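Vacuolar-sorting protein BRO1 (Saccharomyces cerevisiae, PDB 1ZB1) helps sort cargo proteins into intralumenal vesicles of the multivesicular body and recruits the DOA4 deubiquitinase to endosomes, here represented by its Bro1 domain. Local coordinates at residues A[351-354]-A[355-359]; A[216-219]-A[220-224]; A[260-263]-A[264-267]. All blocks are in the same frame, centred on the assembly; numbering follows the deposited sequence.

Contact 1: residues A[351-354]-A[355-359]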
loop_
_atom_site.group_PDB
_atom_site.type_symbol
_atom_site.label_atom_id
_atom_site.label_comp_id
_atom_site.label_asym_id
_atom_site.label_seq_id
_atom_site.Cartn_x
_atom_site.Cartn_y
_atom_site.Cartn_z
ATOM N N LYS A 351 8.022 6.625 13.268
ATOM C CA LYS A 351 8.347 5.454 14.077
ATOM C C LYS A 351 9.011 4.344 13.262
ATOM O O LYS A 351 9.806 3.570 13.790
ATOM C CB LYS A 351 7.086 4.916 14.762
ATOM C CG LYS A 351 6.512 5.867 15.805
ATOM C CD LYS A 351 5.308 5.265 16.516
ATOM C CE LYS A 351 4.740 6.226 17.558
ATOM N NZ LYS A 351 3.617 5.618 18.331
ATOM N N ILE A 352 8.677 4.257 11.978
ATOM C CA ILE A 352 9.276 3.244 11.114
ATOM C C ILE A 352 10.742 3.608 10.861
ATOM O O ILE A 352 11.622 2.746 10.859
ATOM C CB ILE A 352 8.534 3.163 9.754
ATOM C CG1 ILE A 352 7.175 2.476 9.936
ATOM C CG2 ILE A 352 9.388 2.418 8.733
ATOM C CD1 ILE A 352 6.291 2.509 8.691
ATOM N N LEU A 353 10.998 4.897 10.669
ATOM C CA LEU A 353 12.346 5.384 10.385
ATOM C C LEU A 353 13.271 5.444 11.600
ATOM O O LEU A 353 14.467 5.153 11.510
ATOM C CB LEU A 353 12.251 6.776 9.755
ATOM C CG LEU A 353 13.541 7.548 9.456
ATOM C CD1 LEU A 353 14.352 6.810 8.401
ATOM C CD2 LEU A 353 13.190 8.947 8.970
ATOM N N GLU A 354 12.696 5.818 12.734
ATOM C CA GLU A 354 13.429 5.986 13.983
ATOM C C GLU A 354 14.558 4.999 14.319
ATOM O O GLU A 354 15.658 5.421 14.651
ATOM C CB GLU A 354 12.421 6.051 15.134
ATOM C CG GLU A 354 12.985 6.498 16.459
ATOM C CD GLU A 354 11.893 6.979 17.390
ATOM O OE1 GLU A 354 11.320 8.060 17.116
ATOM O OE2 GLU A 354 11.593 6.279 18.382
ATOM N N PRO A 355 14.310 3.684 14.233
ATOM C CA PRO A 355 15.369 2.717 14.555
ATOM C C PRO A 355 16.670 2.851 13.745
ATOM O O PRO A 355 17.720 2.362 14.169
ATOM C CB PRO A 355 14.688 1.370 14.319
ATOM C CG PRO A 355 13.243 1.662 14.615
ATOM C CD PRO A 355 13.040 2.994 13.944
ATOM N N TYR A 356 16.605 3.514 12.592
ATOM C CA TYR A 356 17.783 3.679 11.733
ATOM C C TYR A 356 18.557 4.986 11.909
ATOM O O TYR A 356 19.708 5.089 11.479
ATOM C CB TYR A 356 17.381 3.564 10.257
ATOM C CG TYR A 356 16.741 2.246 9.901
ATOM C CD1 TYR A 356 15.375 2.033 10.095
ATOM C CD2 TYR A 356 17.509 1.197 9.400
ATOM C CE1 TYR A 356 14.789 0.790 9.796
ATOM C CE2 TYR A 356 16.939 -0.039 9.101
ATOM C CZ TYR A 356 15.581 -0.235 9.303
ATOM O OH TYR A 356 15.026 -1.465 9.028
ATOM N N MET A 357 17.933 5.974 12.544
ATOM C CA MET A 357 18.552 7.287 12.727
ATOM C C MET A 357 19.861 7.375 13.532
ATOM O O MET A 357 20.804 8.047 13.109
ATOM C CB MET A 357 17.517 8.250 13.317
ATOM C CG MET A 357 16.319 8.506 12.405
ATOM S SD MET A 357 16.736 9.366 10.855
ATOM C CE MET A 357 16.749 11.054 11.398
ATOM N N GLN A 358 19.927 6.704 14.679
ATOM C CA GLN A 358 21.127 6.744 15.524
ATOM C C GLN A 358 22.456 6.370 14.856
ATOM O O GLN A 358 23.394 7.171 14.836
ATOM C CB GLN A 358 20.927 5.855 16.756
ATOM C CG GLN A 358 20.734 6.616 18.055
ATOM C CD GLN A 358 21.964 7.412 18.465
ATOM O OE1 GLN A 358 22.351 8.374 17.798
ATOM N NE2 GLN A 358 22.588 7.009 19.571
ATOM N N ASP A 359 22.544 5.155 14.325
ATOM C CA ASP A 359 23.781 4.697 13.691
ATOM C C ASP A 359 24.259 5.592 12.545
ATOM O O ASP A 359 25.465 5.806 12.373
ATOM C CB ASP A 359 23.626 3.254 13.187
ATOM C CG ASP A 359 23.506 2.248 14.325
ATOM O OD1 ASP A 359 24.266 2.369 15.313
ATOM O OD2 ASP A 359 22.662 1.329 14.226
HETATM O O HOH W 1 17.932 5.476 16.236
#
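Leu353 and Met357 meet one turn apart on helix 349-371. The sulfur of Met357 lies 3.9 Å from CG of Leu353, and CD2 of Leu353 is nearly as near. The methionine chain is bent at its two outer torsions (chi2 -65°, chi3 -83°), and this bend carries SD over to the leucine. On another side of the helix, the ring of Tyr356 presents its edge to two backbone carbonyls. Tyr356 CD1 is 3.5 Å from Leu353 O, and Ile352 O also lies near the ring plane.

The backbone behind these side chains is kinked. Pro355 has no N-H to give to the turn before. Its CD sits 3.3 Å from Lys351 O, where an ordinary helix would have a hydrogen bond. The next bonds span three residues instead of four. Tyr356 N donates to Leu353 O at 2.9 Å and 160°. Met357 N donates to Glu354 O at 3.1 Å, from well above the carbonyl plane. A water bridges the next gap: it donates to Glu354 O at 2.8 Å and accepts from Gln358 N.

Further out, Tyr356 and Leu353 pack on Ser77 of helix 65-86, and Met357 touches His81 there. Ile352 rests on Lys154 and Ser157 of helix 146-165. The arrangement is that of a proline kink in the first turns of a helix, with three-residue bonds and a water in place of regular alpha-helical ones.

Contact 2: residues A[216-219]-A[220-224]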
loop_
_atom_site.group_PDB
_atom_site.type_symbol
_atom_site.label_atom_id
_atom_site.label_comp_id
_atom_site.label_asym_id
_atom_site.label_seq_id
_atom_site.Cartn_x
_atom_site.Cartn_y
_atom_site.Cartn_z
ATOM N N ARG A 216 -17.101 -6.147 5.843
ATOM C CA ARG A 216 -17.715 -4.882 5.487
ATOM C C ARG A 216 -16.643 -3.808 5.390
ATOM O O ARG A 216 -16.678 -2.965 4.494
ATOM C CB ARG A 216 -18.764 -4.464 6.518
ATOM C CG ARG A 216 -19.526 -3.220 6.100
ATOM C CD ARG A 216 -20.269 -3.461 4.788
ATOM N NE ARG A 216 -20.605 -2.223 4.088
ATOM C CZ ARG A 216 -21.384 -1.265 4.581
ATOM N NH1 ARG A 216 -21.919 -1.392 5.791
ATOM N NH2 ARG A 216 -21.626 -0.177 3.862
ATOM N N ALA A 217 -15.687 -3.845 6.310
ATOM C CA ALA A 217 -14.610 -2.865 6.304
ATOM C C ALA A 217 -13.771 -3.005 5.030
ATOM O O ALA A 217 -13.365 -2.004 4.438
ATOM C CB ALA A 217 -13.736 -3.033 7.550
ATOM N N THR A 218 -13.521 -4.242 4.608
ATOM C CA THR A 218 -12.739 -4.493 3.393
ATOM C C THR A 218 -13.439 -3.841 2.203
ATOM O O THR A 218 -12.805 -3.199 1.356
ATOM C CB THR A 218 -12.585 -6.001 3.128
ATOM O OG1 THR A 218 -11.981 -6.626 4.269
ATOM C CG2 THR A 218 -11.700 -6.244 1.904
ATOM N N CYS A 219 -14.758 -3.999 2.157
ATOM C CA CYS A 219 -15.567 -3.415 1.099
ATOM C C CYS A 219 -15.429 -1.895 1.112
ATOM O O CYS A 219 -15.127 -1.287 0.085
ATOM C CB CYS A 219 -17.042 -3.800 1.283
ATOM S SG CYS A 219 -18.180 -2.776 0.320
ATOM N N ASN A 220 -15.635 -1.283 2.275
ATOM C CA ASN A 220 -15.537 0.172 2.384
ATOM C C ASN A 220 -14.168 0.696 1.937
ATOM O O ASN A 220 -14.075 1.735 1.290
ATOM C CB ASN A 220 -15.823 0.636 3.819
ATOM C CG ASN A 220 -17.252 0.330 4.267
ATOM O OD1 ASN A 220 -18.171 0.238 3.448
ATOM N ND2 ASN A 220 -17.442 0.192 5.574
ATOM N N LEU A 221 -13.108 -0.023 2.289
ATOM C CA LEU A 221 -11.761 0.379 1.906
ATOM C C LEU A 221 -11.571 0.365 0.383
ATOM O O LEU A 221 -11.019 1.307 -0.193
ATOM C CB LEU A 221 -10.738 -0.538 2.581
ATOM C CG LEU A 221 -10.088 -0.076 3.895
ATOM C CD1 LEU A 221 -10.887 1.040 4.547
ATOM C CD2 LEU A 221 -9.944 -1.273 4.826
ATOM N N PHE A 222 -12.016 -0.697 -0.276
ATOM C CA PHE A 222 -11.877 -0.751 -1.727
ATOM C C PHE A 222 -12.807 0.278 -2.376
ATOM O O PHE A 222 -12.561 0.730 -3.492
ATOM C CB PHE A 222 -12.151 -2.169 -2.240
ATOM C CG PHE A 222 -10.960 -3.084 -2.122
ATOM C CD1 PHE A 222 -9.836 -2.889 -2.927
ATOM C CD2 PHE A 222 -10.942 -4.116 -1.185
ATOM C CE1 PHE A 222 -8.708 -3.708 -2.799
ATOM C CE2 PHE A 222 -9.824 -4.941 -1.047
ATOM C CZ PHE A 222 -8.702 -4.737 -1.857
ATOM N N GLN A 223 -13.859 0.661 -1.656
ATOM C CA GLN A 223 -14.810 1.666 -2.135
ATOM C C GLN A 223 -14.061 2.994 -2.328
ATOM O O GLN A 223 -14.360 3.763 -3.238
ATOM C CB GLN A 223 -15.936 1.840 -1.106
ATOM C CG GLN A 223 -17.022 2.846 -1.472
ATOM C CD GLN A 223 -17.812 2.442 -2.700
ATOM O OE1 GLN A 223 -17.408 2.718 -3.831
ATOM N NE2 GLN A 223 -18.939 1.772 -2.484
ATOM N N LYS A 224 -13.084 3.253 -1.463
ATOM C CA LYS A 224 -12.279 4.475 -1.540
ATOM C C LYS A 224 -11.462 4.524 -2.827
ATOM O O LYS A 224 -11.364 5.570 -3.469
ATOM C CB LYS A 224 -11.312 4.567 -0.358
ATOM C CG LYS A 224 -11.932 4.852 0.996
ATOM C CD LYS A 224 -10.815 4.978 2.034
ATOM C CE LYS A 224 -11.343 5.256 3.436
ATOM N NZ LYS A 224 -10.219 5.279 4.425
#
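Arg216 reaches forward to Asn220, one turn later on helix 208-230, and the two side chains cross at a slant. The arginine chain bends at chi2 (61°), which brings the guanidinium across the amide, the two planes 71° apart. NH2 and NE of Arg216 each stand 3.5 Å from Asn220 OD1, a loose polar approach. ND2 of Asn220 lies over one guanidinium face, toward its rim. The backbone joins the same pair, for Asn220 N donates to Arg216 O at 3.0 Å and 168°.

Ala217 offers its carbonyl to Leu221. The N-H of Leu221 bonds to Ala217 O at 2.9 Å, and CD2 of Leu221 also comes close to this oxygen.

Thr218 and Phe222 run side by side and point the same way. The threonine CG2 sits in the plane of the phenyl ring, at its edge, 3.7 Å from CE2 of Phe222. OG1 lies beside the backbone N, opposite the carbonyl carbon, and bonds back to Leu214 O. Thr218 O takes the N-H of Phe222.

Cys219 O accepts from Gln223 N at 2.9 Å.

The helix is packed on several sides. Thr218, Leu221 and Phe222 lie against Gln191, Glu192 and Val195 of helix 176-198. Thr218, Cys219 and Phe222 also reach Tyr255, Lys256 and Lys251 of helix 242-269. Arg216, Ala217 and Asn220 meet Ala340 of a loop.

Contact 3: residues A[260-263]-A[264-267]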
loop_
_atom_site.group_PDB
_atom_site.type_symbol
_atom_site.label_atom_id
_atom_site.label_comp_id
_atom_site.label_asym_id
_atom_site.label_seq_id
_atom_site.Cartn_x
_atom_site.Cartn_y
_atom_site.Cartn_z
ATOM N N ALA A 260 -22.690 -9.715 3.954
ATOM C CA ALA A 260 -24.114 -10.004 4.087
ATOM C C ALA A 260 -24.331 -11.489 4.359
ATOM O O ALA A 260 -25.174 -11.863 5.171
ATOM C CB ALA A 260 -24.852 -9.588 2.818
ATOM N N TYR A 261 -23.568 -12.330 3.670
ATOM C CA TYR A 261 -23.665 -13.772 3.845
ATOM C C TYR A 261 -23.423 -14.162 5.302
ATOM O O TYR A 261 -24.254 -14.826 5.927
ATOM C CB TYR A 261 -22.647 -14.475 2.941
ATOM C CG TYR A 261 -22.431 -15.950 3.238
ATOM C CD1 TYR A 261 -23.491 -16.861 3.203
ATOM C CD2 TYR A 261 -21.161 -16.437 3.537
ATOM C CE1 TYR A 261 -23.285 -18.215 3.455
ATOM C CE2 TYR A 261 -20.944 -17.784 3.789
ATOM C CZ TYR A 261 -22.010 -18.668 3.747
ATOM O OH TYR A 261 -21.791 -20.001 3.997
ATOM N N TYR A 262 -22.288 -13.741 5.851
ATOM C CA TYR A 262 -21.973 -14.089 7.229
ATOM C C TYR A 262 -22.950 -13.503 8.242
ATOM O O TYR A 262 -23.244 -14.140 9.250
ATOM C CB TYR A 262 -20.528 -13.708 7.549
ATOM C CG TYR A 262 -19.561 -14.753 7.050
ATOM C CD1 TYR A 262 -19.389 -15.952 7.739
ATOM C CD2 TYR A 262 -18.868 -14.577 5.851
ATOM C CE1 TYR A 262 -18.557 -16.950 7.250
ATOM C CE2 TYR A 262 -18.037 -15.568 5.352
ATOM C CZ TYR A 262 -17.885 -16.751 6.054
ATOM O OH TYR A 262 -17.069 -17.736 5.562
ATOM N N HIS A 263 -23.469 -12.309 7.977
ATOM C CA HIS A 263 -24.432 -11.716 8.895
ATOM C C HIS A 263 -25.705 -12.562 8.846
ATOM O O HIS A 263 -26.438 -12.669 9.835
ATOM C CB HIS A 263 -24.740 -10.269 8.503
ATOM C CG HIS A 263 -25.731 -9.600 9.404
ATOM N ND1 HIS A 263 -27.049 -9.405 9.050
ATOM C CD2 HIS A 263 -25.602 -9.104 10.658
ATOM C CE1 HIS A 263 -27.688 -8.817 10.046
ATOM N NE2 HIS A 263 -26.833 -8.624 11.034
ATOM N N GLY A 264 -25.954 -13.165 7.688
ATOM C CA GLY A 264 -27.124 -14.009 7.523
ATOM C C GLY A 264 -26.966 -15.287 8.324
ATOM O O GLY A 264 -27.908 -15.731 8.979
ATOM N N LEU A 265 -25.777 -15.882 8.273
ATOM C CA LEU A 265 -25.512 -17.105 9.020
ATOM C C LEU A 265 -25.679 -16.835 10.515
ATOM O O LEU A 265 -26.007 -17.734 11.289
ATOM C CB LEU A 265 -24.097 -17.615 8.740
ATOM C CG LEU A 265 -23.822 -18.126 7.322
ATOM C CD1 LEU A 265 -22.402 -18.654 7.241
ATOM C CD2 LEU A 265 -24.815 -19.227 6.965
ATOM N N HIS A 266 -25.456 -15.586 10.910
ATOM C CA HIS A 266 -25.602 -15.186 12.302
ATOM C C HIS A 266 -27.086 -15.080 12.643
ATOM O O HIS A 266 -27.528 -15.549 13.692
ATOM C CB HIS A 266 -24.903 -13.844 12.541
ATOM C CG HIS A 266 -25.368 -13.131 13.771
ATOM N ND1 HIS A 266 -26.186 -12.023 13.721
ATOM C CD2 HIS A 266 -25.167 -13.393 15.084
ATOM C CE1 HIS A 266 -26.470 -11.633 14.951
ATOM N NE2 HIS A 266 -25.866 -12.450 15.797
ATOM N N LEU A 267 -27.851 -14.461 11.749
ATOM C CA LEU A 267 -29.285 -14.300 11.952
ATOM C C LEU A 267 -29.966 -15.658 12.102
ATOM O O LEU A 267 -30.897 -15.810 12.892
ATOM C CB LEU A 267 -29.902 -13.529 10.782
ATOM C CG LEU A 267 -29.426 -12.083 10.628
ATOM C CD1 LEU A 267 -30.087 -11.451 9.416
ATOM C CD2 LEU A 267 -29.762 -11.301 11.885
#
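His263 O is shared by two donors on helix 242-269. Leu267 N bonds to it at 3.0 Å and 154°, and His266 N adds a weak bond. The CG of Leu267 presses on the same oxygen at 3.1 Å, and the His266 ring turns its edge to it.

Tyr261 O is gripped in a similar way. It takes the N-H of Leu265 at 3.0 Å. It also takes a weak bond from Gly264 N, whose stronger bond goes to Ala260 O at 2.9 Å. Tyr262 O accepts from His266 N at 3.1 Å. The N-H groups of 264 to 267 are therefore all used within this helix.

The side chains meet mainly through apolar contacts. Leu265 CD1 sits over one face of the Tyr261 ring in a CH-pi contact, 4.0 Å from the centroid. It also touches CD1 of Tyr262, which runs beside it in the same direction. The imidazole of His263 swings out with CG opposite the backbone N (chi1 180°), and there its CE1 meets CD1 of Leu267 at 3.6 Å. The rings of His263 and His266 lie obliquely to each other.

Tyr261 pairs edge-to-face with Phe306, and His263 with Phe279. Tyr262 packs on Tyr208 and Ile211 of helix 208-230. The contact thus keeps its polar bonding in the backbone, while its tyrosines and leucines pack against adjoining helices. His266 ND1 is the polar atom that the contact buries and for which the model has no partner.

How the contacts relate
All three contacts are local, each within a single helix of the Bro1 domain. Contacts 2 and 3 are neighbours. They lie on helices 208-230 and 242-269, which follow each other in the chain and pack together. Their centres are about 18 Å apart and their nearest atoms about 7 Å apart, so they do not touch directly. Contact 1 is remote, on the last helix. Its centre is about 32 Å from that of contact 2, across the chain's centre, and about 45 Å from that of contact 3. The segment of contact 1 is kinked at a proline, whereas contacts 2 and 3 keep the four-residue bond pattern. The domain may be involved in binding SNF7, but none of these contacts can be assigned to that site.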